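Local structure of hydrogenase expression/formation protein HypE (Desulfovibrio vulgaris subsp. vulgaris, 2Z1U) at residues 261-265 / 266-270; 242-245 / 246-249; 96-99 / 100-104; 131-134 / 135-139. The protein binds ATP and magnesium in hydrogenase maturation, where it probably helps to make the cyanide ligands of the nickel-iron site. One frame throughout, in Å; residues are numbered along the deposited sequence.

Along the chain the order is interaction 3, interaction 4, interaction 2, interaction 1. Interactions 3 and 4 are a pair, centres about 7 Å apart, at the ends of the parallel neighbouring strands 87-99 and 124-133 in the four-stranded sheet of the N-terminal AIR synthase-like part. Interactions 2 and 1 belong to the C-terminal part, just before and just after helix 252-260 in the chain, with centres about 15 Å apart; they touch where L266 CD2 packs on V248 CG1 at 3.8 Å. The centres of interactions 2 and 4 are about 44 Å apart, on opposite sides of the chain's centre. Interactions 3 and 4 lie close to bound ATP and the second subunit, whereas interaction 2 is remote from the annotated sites.

Interaction 1. Residues 261-265 / 266-270; sequences LGLDP and LYLAN
From D264 to Y267 the backbone makes a type I beta turn, closed by Y267 N donating to D264 O at 3.0 Å with an N-H...O angle of 163°. The D264 carboxylate fastens the same turn from the side. Its CG stands anti to the backbone N (chi1 -172°), which carries the carboxylate forward along the chain until D264 OD2 accepts the L266 N-H at 3.0 Å from L266 N, approached on the anti side and somewhat out of the carboxylate plane. D264 OD2 also lies 3.4 Å from L266 CB. D264 OD1 meets the Y267 ring at its edge, near the ring plane, 3.6 Å from Y267 CD1; carboxylate and ring planes are 69° apart. R329 forms a salt bridge with D264 OD1, and the phenol OH of Y267 is hydrogen-bonded to the backbone O of S332, so the carboxylate and the phenol are each tied to a residue beyond the turn. Behind the turn, L263 and L268 cross at about a right angle, L263 CD1 to L268 CD1 at 4.1 Å, and both lean on L182 of helix 176-184. One water ties the outgoing chain together: it donates to P265 O and to L268 O, each at 2.8 Å, and accepts from N270 ND2 at 3.2 Å. N270 also bonds through its side chain to G175 N and P221 O, joining this loop to two others. An Asx turn led by D264 is thus laid over a beta turn, in the connection from helix 252-260 to strand 275-278 of the C-terminal AIR synthase-like part.

Interaction 2. Residues 242-245 / 246-249; sequences HVLE and TAVP
L244 O and the N-H groups of A247 and V248 meet where strand 240-244 runs straight into a short 3-10 turn. L244 O takes the A247 N-H at 2.9 Å from A247 N, with an N-H...O angle of 142°, and a weak bond from V248 N at 3.4 Å. V248 N is shared, since it also donates to E245 O at 3.2 Å; these overlapping bonds wind the chain tightly as it leaves the sheet. Side chains pack beside these bonds. A247 CB sits 4.0 Å from L244 CB, and T246 OG1 lies over the L244 branch, 3.7 Å from L244 CG. On the inner side, V243 and V248 cross at about a right angle. These valines are positioned from beyond the turn: L230 and L226 of helix 225-237 cover V243 and V248 respectively, while I302 of strand 300-306 adds to the wall against V243. The strand itself is held between 300-306 on one side and 319-322 on the other. E245 reaches outward, its CG anti to the backbone N (chi1 -172°) and the next bond also extended, so that OE1 arrives at the backbone N of A324 and ties the turn to the loop after strand 319-322. At the valine pair the contact is methyl to methyl, V243 CG1 to V248 CG2 at 3.8 Å.

Interaction 3. Residues 96-99 / 100-104; sequences FILE and EGLDM
With CG set anti to the backbone N (chi1 -176°), the E99 side chain leaves the strand beside its own carbonyl carbon, and E99 CG comes to lie 3.3 Å from E100 O. L102 returns from the far side of the bend: its chi1 of -152° keeps CG roughly opposite its backbone N, while L102 CB sits just 3.1 Å from E99 O. The same E99 O accepts the L102 N-H at 3.1 Å from L102 N, closing a type II beta turn whose third position is G101, where positive phi suits glycine. Beneath it, L98 CD2 and L102 CD1 approach loosely at 4.4 Å, and L98 also rests on L107 of helix 104-121. Both carboxylates work beyond the turn. E99 straddles the adjoining loop, OE1 taking G136 N and OE2 taking K140 N, while E100 OE2 accepts R135 N. These backbone N-H donors probably help to stabilise the negative charge of the two carboxylates. D103 then serves as the N-cap of helix 104-121, its OD1 weakly bonded to D105 N. Strand 87-99, this turn and the helix form the first leg of a beta-alpha-beta crossover to the parallel strand 124-133, with F96 touching bound ATP.

Interaction 4. Residues 131-134 / 135-139; sequences KVVP and RGACD
V133 pushes its CG2 methyl into a notch between A137 and C138, which the chain makes by curling back after strand 124-133. V133 CG2 is 3.7 Å from A137 CB and 3.5 Å from C138 SG, so a single methyl is covered from two directions. The fit depends on two rotations: V133 CG2 stands between its backbone N and carbonyl carbon, and C138 does likewise with its sulfur (chi1 78°), turning SG toward the valine. In return the A137 methyl is the bump that fills a shallow hollow under the strand end. V133 CB forms one wall of it at 3.7 Å from A137 CB, P134 O the next at 3.3 Å from A137 CB, and the proline ring a more distant rim, with P134 CD at 4.3 Å from the same A137 CB. The hollow is shaped by a type II beta turn from P134 to A137, in which A137 N donates to P134 O at 3.0 Å with an N-H...O angle of 160°. G136 occupies the position where a CB would press on the preceding carbonyl, and R135, ahead of it, is exposed, with its CB directed away from the strand end. The outer surface meets the second subunit: R341 of that chain lies on P134 and A137, and F142 of that chain on C138. Earlier in the strand, K131 bridges to D129 and gives ATP a weak hydrogen bond. This turn leads from strand 124-133 to strand 141-151; within the sheet, strand 87-99 runs between them, parallel to the former and antiparallel to the latter.

Interaction 1. Residues 261-265 / 266-270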
loop_
_atom_site.group_PDB
_atom_site.type_symbol
_atom_site.label_atom_id
_atom_site.label_comp_id
_atom_site.label_asym_id
_atom_site.label_seq_id
_atom_site.Cartn_x
_atom_site.Cartn_y
_atom_site.Cartn_z
ATOM N N LEU A 261 25.556 16.019 17.307
ATOM C CA LEU A 261 24.190 15.661 17.705
ATOM C C LEU A 261 24.088 14.348 18.492
ATOM O O LEU A 261 22.983 13.896 18.806
ATOM C CB LEU A 261 23.266 15.603 16.475
ATOM C CG LEU A 261 22.962 16.907 15.735
ATOM C CD1 LEU A 261 22.051 16.639 14.550
ATOM C CD2 LEU A 261 22.336 17.945 16.661
ATOM N N GLY A 262 25.236 13.738 18.782
ATOM C CA GLY A 262 25.304 12.467 19.513
ATOM C C GLY A 262 24.753 11.275 18.748
ATOM O O GLY A 262 24.264 10.312 19.349
ATOM N N LEU A 263 24.831 11.343 17.420
ATOM C CA LEU A 263 24.319 10.301 16.538
ATOM C C LEU A 263 25.438 9.399 15.994
ATOM O O LEU A 263 26.581 9.820 15.846
ATOM C CB LEU A 263 23.540 10.931 15.364
ATOM C CG LEU A 263 22.373 11.898 15.629
ATOM C CD1 LEU A 263 21.929 12.586 14.331
ATOM C CD2 LEU A 263 21.194 11.201 16.298
ATOM N N ASP A 264 25.085 8.158 15.675
ATOM C CA ASP A 264 26.030 7.197 15.107
ATOM C C ASP A 264 25.663 6.977 13.637
ATOM O O ASP A 264 24.585 6.454 13.345
ATOM C CB ASP A 264 25.965 5.889 15.914
ATOM C CG ASP A 264 27.046 4.889 15.527
ATOM O OD1 ASP A 264 27.419 4.090 16.411
ATOM O OD2 ASP A 264 27.530 4.896 14.373
ATOM N N PRO A 265 26.550 7.390 12.707
ATOM C CA PRO A 265 26.249 7.288 11.269
ATOM C C PRO A 265 25.988 5.851 10.800
ATOM O O PRO A 265 25.354 5.644 9.772
ATOM C CB PRO A 265 27.511 7.850 10.598
ATOM C CG PRO A 265 28.594 7.776 11.657
ATOM C CD PRO A 265 27.880 7.984 12.957
ATOM N N LEU A 266 26.477 4.863 11.551
ATOM C CA LEU A 266 26.252 3.456 11.188
ATOM C C LEU A 266 24.843 2.934 11.487
ATOM O O LEU A 266 24.497 1.824 11.082
ATOM C CB LEU A 266 27.286 2.556 11.867
ATOM C CG LEU A 266 28.769 2.928 11.751
ATOM C CD1 LEU A 266 29.581 1.999 12.657
ATOM C CD2 LEU A 266 29.250 2.878 10.302
ATOM N N TYR A 267 24.062 3.718 12.228
ATOM C CA TYR A 267 22.700 3.343 12.618
ATOM C C TYR A 267 21.649 4.294 12.059
ATOM O O TYR A 267 20.455 4.122 12.330
ATOM C CB TYR A 267 22.560 3.280 14.143
ATOM C CG TYR A 267 23.283 2.120 14.782
ATOM C CD1 TYR A 267 24.648 2.182 15.036
ATOM C CD2 TYR A 267 22.611 0.944 15.083
ATOM C CE1 TYR A 267 25.339 1.092 15.627
ATOM C CE2 TYR A 267 23.278 -0.142 15.681
ATOM C CZ TYR A 267 24.638 -0.066 15.937
ATOM O OH TYR A 267 25.284 -1.148 16.520
ATOM N N LEU A 268 22.088 5.294 11.297
ATOM C CA LEU A 268 21.167 6.273 10.705
ATOM C C LEU A 268 20.661 5.792 9.360
ATOM O O LEU A 268 21.422 5.218 8.576
ATOM C CB LEU A 268 21.843 7.634 10.535
ATOM C CG LEU A 268 22.008 8.515 11.773
ATOM C CD1 LEU A 268 22.740 9.791 11.390
ATOM C CD2 LEU A 268 20.645 8.822 12.436
ATOM N N ALA A 269 19.373 6.032 9.114
ATOM C CA ALA A 269 18.700 5.578 7.927
ATOM C C ALA A 269 19.330 6.216 6.692
ATOM O O ALA A 269 19.686 7.400 6.696
ATOM C CB ALA A 269 17.202 5.926 7.993
ATOM N N ASN A 270 19.496 5.404 5.655
ATOM C CA ASN A 270 19.898 5.878 4.327
ATOM C C ASN A 270 18.727 5.652 3.399
ATOM O O ASN A 270 17.897 4.786 3.675
ATOM C CB ASN A 270 21.111 5.101 3.822
ATOM C CG ASN A 270 22.244 5.122 4.806
ATOM O OD1 ASN A 270 23.024 6.079 4.856
ATOM N ND2 ASN A 270 22.345 4.067 5.609
HETATM O O HOH W 1 23.765 3.784 8.428
#

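Interaction 2. Residues 242-245 / 246-249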
loop_
_atom_site.group_PDB
_atom_site.type_symbol
_atom_site.label_atom_id
_atom_site.label_comp_id
_atom_site.label_asym_id
_atom_site.label_seq_id
_atom_site.Cartn_x
_atom_site.Cartn_y
_atom_site.Cartn_z
ATOM N N HIS A 242 31.981 -9.449 9.154
ATOM C CA HIS A 242 33.154 -8.727 9.632
ATOM C C HIS A 242 33.354 -7.474 8.783
ATOM O O HIS A 242 33.455 -7.555 7.570
ATOM C CB HIS A 242 34.404 -9.620 9.605
ATOM C CG HIS A 242 34.445 -10.625 10.718
ATOM N ND1 HIS A 242 35.164 -10.425 11.878
ATOM C CD2 HIS A 242 33.829 -11.824 10.860
ATOM C CE1 HIS A 242 35.002 -11.464 12.681
ATOM N NE2 HIS A 242 34.195 -12.325 12.089
ATOM N N VAL A 243 33.410 -6.324 9.436
ATOM C CA VAL A 243 33.434 -5.038 8.761
ATOM C C VAL A 243 34.635 -4.213 9.237
ATOM O O VAL A 243 35.052 -4.335 10.386
ATOM C CB VAL A 243 32.078 -4.311 8.972
ATOM C CG1 VAL A 243 32.245 -2.791 9.020
ATOM C CG2 VAL A 243 31.116 -4.697 7.830
ATOM N N LEU A 244 35.217 -3.412 8.342
ATOM C CA LEU A 244 36.381 -2.584 8.690
ATOM C C LEU A 244 35.953 -1.121 8.824
ATOM O O LEU A 244 35.522 -0.503 7.828
ATOM C CB LEU A 244 37.479 -2.725 7.623
ATOM C CG LEU A 244 38.848 -2.084 7.908
ATOM C CD1 LEU A 244 39.524 -2.651 9.177
ATOM C CD2 LEU A 244 39.766 -2.228 6.696
ATOM N N GLU A 245 36.079 -0.561 10.033
ATOM C CA GLU A 245 35.555 0.799 10.301
ATOM C C GLU A 245 36.041 1.852 9.291
ATOM O O GLU A 245 35.249 2.667 8.807
ATOM C CB GLU A 245 35.866 1.280 11.728
ATOM C CG GLU A 245 35.151 2.602 12.090
ATOM C CD GLU A 245 35.285 2.976 13.560
ATOM O OE1 GLU A 245 36.318 2.680 14.156
ATOM O OE2 GLU A 245 34.364 3.585 14.128
ATOM N N THR A 246 37.337 1.826 9.008
ATOM C CA THR A 246 37.968 2.813 8.140
ATOM C C THR A 246 37.473 2.714 6.697
ATOM O O THR A 246 37.592 3.680 5.964
ATOM C CB THR A 246 39.513 2.743 8.142
ATOM O OG1 THR A 246 39.956 1.415 7.818
ATOM C CG2 THR A 246 40.094 3.190 9.488
ATOM N N ALA A 247 36.943 1.549 6.319
ATOM C CA ALA A 247 36.456 1.289 4.957
ATOM C C ALA A 247 35.006 1.711 4.739
ATOM O O ALA A 247 34.565 1.844 3.582
ATOM C CB ALA A 247 36.660 -0.190 4.577
ATOM N N VAL A 248 34.257 1.919 5.828
ATOM C CA VAL A 248 32.867 2.407 5.726
ATOM C C VAL A 248 32.922 3.909 5.455
ATOM O O VAL A 248 33.451 4.656 6.268
ATOM C CB VAL A 248 32.012 2.108 6.990
ATOM C CG1 VAL A 248 30.543 2.511 6.775
ATOM C CG2 VAL A 248 32.106 0.639 7.357
ATOM N N PRO A 249 32.417 4.351 4.270
ATOM C CA PRO A 249 32.498 5.763 3.916
ATOM C C PRO A 249 31.458 6.605 4.657
ATOM O O PRO A 249 30.287 6.267 4.693
ATOM C CB PRO A 249 32.232 5.771 2.384
ATOM C CG PRO A 249 31.375 4.580 2.151
ATOM C CD PRO A 249 31.737 3.550 3.237
#

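Interaction 3. Residues 96-99 / 100-104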
loop_
_atom_site.group_PDB
_atom_site.type_symbol
_atom_site.label_atom_id
_atom_site.label_comp_id
_atom_site.label_asym_id
_atom_site.label_seq_id
_atom_site.Cartn_x
_atom_site.Cartn_y
_atom_site.Cartn_z
ATOM N N PHE A 96 -2.542 7.667 -0.574
ATOM C CA PHE A 96 -2.373 8.919 0.170
ATOM C C PHE A 96 -3.299 8.938 1.372
ATOM O O PHE A 96 -4.472 8.571 1.262
ATOM C CB PHE A 96 -2.663 10.144 -0.722
ATOM C CG PHE A 96 -1.529 10.514 -1.642
ATOM C CD1 PHE A 96 -1.308 9.803 -2.825
ATOM C CD2 PHE A 96 -0.668 11.553 -1.318
ATOM C CE1 PHE A 96 -0.257 10.148 -3.679
ATOM C CE2 PHE A 96 0.387 11.900 -2.159
ATOM C CZ PHE A 96 0.592 11.203 -3.341
ATOM N N ILE A 97 -2.755 9.342 2.519
ATOM C CA ILE A 97 -3.565 9.697 3.689
ATOM C C ILE A 97 -3.290 11.166 4.011
ATOM O O ILE A 97 -2.158 11.541 4.307
ATOM C CB ILE A 97 -3.281 8.780 4.907
ATOM C CG1 ILE A 97 -3.555 7.312 4.525
ATOM C CG2 ILE A 97 -4.146 9.207 6.121
ATOM C CD1 ILE A 97 -3.031 6.271 5.521
ATOM N N LEU A 98 -4.325 11.997 3.926
ATOM C CA LEU A 98 -4.130 13.442 3.979
ATOM C C LEU A 98 -4.951 14.098 5.070
ATOM O O LEU A 98 -6.082 13.682 5.352
ATOM C CB LEU A 98 -4.476 14.065 2.626
ATOM C CG LEU A 98 -3.668 13.591 1.409
ATOM C CD1 LEU A 98 -4.383 13.949 0.098
ATOM C CD2 LEU A 98 -2.264 14.170 1.444
ATOM N N GLU A 99 -4.366 15.124 5.682
ATOM C CA GLU A 99 -5.040 15.905 6.712
ATOM C C GLU A 99 -5.862 17.033 6.084
ATOM O O GLU A 99 -5.345 17.814 5.272
ATOM C CB GLU A 99 -4.013 16.479 7.698
ATOM C CG GLU A 99 -4.651 17.225 8.864
ATOM C CD GLU A 99 -3.658 17.762 9.867
ATOM O OE1 GLU A 99 -4.064 17.940 11.040
ATOM O OE2 GLU A 99 -2.492 18.021 9.500
ATOM N N GLU A 100 -7.141 17.102 6.460
ATOM C CA GLU A 100 -7.998 18.266 6.180
ATOM C C GLU A 100 -7.257 19.549 6.533
ATOM O O GLU A 100 -6.590 19.613 7.564
ATOM C CB GLU A 100 -9.298 18.166 6.994
ATOM C CG GLU A 100 -10.268 19.328 6.839
ATOM C CD GLU A 100 -11.310 19.407 7.961
ATOM O OE1 GLU A 100 -12.347 20.068 7.756
ATOM O OE2 GLU A 100 -11.095 18.820 9.045
ATOM N N GLY A 101 -7.373 20.559 5.669
ATOM C CA GLY A 101 -6.720 21.847 5.873
ATOM C C GLY A 101 -5.358 21.976 5.213
ATOM O O GLY A 101 -4.841 23.078 5.067
ATOM N N LEU A 102 -4.771 20.846 4.819
ATOM C CA LEU A 102 -3.451 20.822 4.190
ATOM C C LEU A 102 -3.357 21.799 3.015
ATOM O O LEU A 102 -4.236 21.830 2.151
ATOM C CB LEU A 102 -3.118 19.397 3.724
ATOM C CG LEU A 102 -1.687 18.838 3.609
ATOM C CD1 LEU A 102 -1.355 18.390 2.180
ATOM C CD2 LEU A 102 -0.602 19.742 4.172
ATOM N N ASP A 103 -2.297 22.604 3.026
ATOM C CA ASP A 103 -1.895 23.458 1.902
ATOM C C ASP A 103 -1.830 22.591 0.633
ATOM O O ASP A 103 -1.091 21.608 0.578
ATOM C CB ASP A 103 -0.532 24.101 2.229
ATOM C CG ASP A 103 -0.046 25.087 1.167
ATOM O OD1 ASP A 103 -0.785 25.418 0.223
ATOM O OD2 ASP A 103 1.110 25.561 1.296
ATOM N N MET A 104 -2.627 22.955 -0.366
ATOM C CA MET A 104 -2.730 22.190 -1.607
ATOM C C MET A 104 -1.462 22.213 -2.453
ATOM O O MET A 104 -1.223 21.287 -3.228
ATOM C CB MET A 104 -3.888 22.703 -2.458
ATOM C CG MET A 104 -5.267 22.243 -2.029
ATOM S SD MET A 104 -5.692 20.531 -2.369
ATOM C CE MET A 104 -4.892 20.186 -3.944
#

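Interaction 4. Residues 131-134 / 135-139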
loop_
_atom_site.group_PDB
_atom_site.type_symbol
_atom_site.label_atom_id
_atom_site.label_comp_id
_atom_site.label_asym_id
_atom_site.label_seq_id
_atom_site.Cartn_x
_atom_site.Cartn_y
_atom_site.Cartn_z
ATOM N N LYS A 131 -7.291 9.193 0.837
ATOM C CA LYS A 131 -8.123 9.334 2.017
ATOM C C LYS A 131 -7.765 10.690 2.631
ATOM O O LYS A 131 -6.591 11.022 2.773
ATOM C CB LYS A 131 -7.875 8.180 3.019
ATOM C CG LYS A 131 -8.361 6.751 2.611
ATOM C CD LYS A 131 -9.868 6.724 2.238
ATOM C CE LYS A 131 -10.487 5.338 2.106
ATOM N NZ LYS A 131 -9.883 4.418 1.068
ATOM N N VAL A 132 -8.785 11.476 2.957
ATOM C CA VAL A 132 -8.601 12.737 3.673
ATOM C C VAL A 132 -9.262 12.601 5.039
ATOM O O VAL A 132 -10.461 12.343 5.129
ATOM C CB VAL A 132 -9.205 13.948 2.905
ATOM C CG1 VAL A 132 -8.913 15.263 3.648
ATOM C CG2 VAL A 132 -8.657 14.022 1.474
ATOM N N VAL A 133 -8.482 12.759 6.102
ATOM C CA VAL A 133 -9.010 12.641 7.471
ATOM C C VAL A 133 -9.181 14.032 8.126
ATOM O O VAL A 133 -8.494 14.978 7.732
ATOM C CB VAL A 133 -8.112 11.698 8.341
ATOM C CG1 VAL A 133 -8.189 10.274 7.828
ATOM C CG2 VAL A 133 -6.662 12.197 8.359
ATOM N N PRO A 134 -10.116 14.170 9.100
ATOM C CA PRO A 134 -10.329 15.469 9.780
ATOM C C PRO A 134 -9.068 16.060 10.418
ATOM O O PRO A 134 -8.131 15.320 10.707
ATOM C CB PRO A 134 -11.362 15.133 10.861
ATOM C CG PRO A 134 -12.111 13.942 10.311
ATOM C CD PRO A 134 -11.060 13.140 9.590
ATOM N N ARG A 135 -9.052 17.382 10.628
ATOM C CA ARG A 135 -7.907 18.070 11.241
ATOM C C ARG A 135 -7.468 17.358 12.520
ATOM O O ARG A 135 -8.297 17.050 13.383
ATOM C CB ARG A 135 -8.229 19.543 11.555
ATOM C CG ARG A 135 -8.097 20.522 10.375
ATOM C CD ARG A 135 -8.118 22.008 10.823
ATOM N NE ARG A 135 -9.361 22.369 11.507
ATOM C CZ ARG A 135 -9.523 23.434 12.301
ATOM N NH1 ARG A 135 -8.522 24.282 12.535
ATOM N NH2 ARG A 135 -10.705 23.661 12.866
ATOM N N GLY A 136 -6.172 17.082 12.627
ATOM C CA GLY A 136 -5.624 16.441 13.820
ATOM C C GLY A 136 -5.558 14.922 13.783
ATOM O O GLY A 136 -4.827 14.315 14.579
ATOM N N ALA A 137 -6.295 14.299 12.860
ATOM C CA ALA A 137 -6.321 12.839 12.756
ATOM C C ALA A 137 -5.023 12.262 12.181
ATOM O O ALA A 137 -4.713 11.081 12.391
ATOM C CB ALA A 137 -7.527 12.376 11.965
ATOM N N CYS A 138 -4.271 13.090 11.451
ATOM C CA CYS A 138 -2.908 12.745 11.032
ATOM C C CYS A 138 -2.077 14.005 10.824
ATOM O O CYS A 138 -2.626 15.085 10.583
ATOM C CB CYS A 138 -2.895 11.859 9.769
ATOM S SG CYS A 138 -3.166 12.724 8.213
ATOM N N ASP A 139 -0.757 13.868 10.935
ATOM C CA ASP A 139 0.148 14.999 10.752
ATOM C C ASP A 139 0.431 15.255 9.271
ATOM O O ASP A 139 1.403 14.729 8.713
ATOM C CB ASP A 139 1.447 14.795 11.551
ATOM C CG ASP A 139 2.397 15.981 11.458
ATOM O OD1 ASP A 139 1.960 17.130 11.213
ATOM O OD2 ASP A 139 3.600 15.750 11.639
#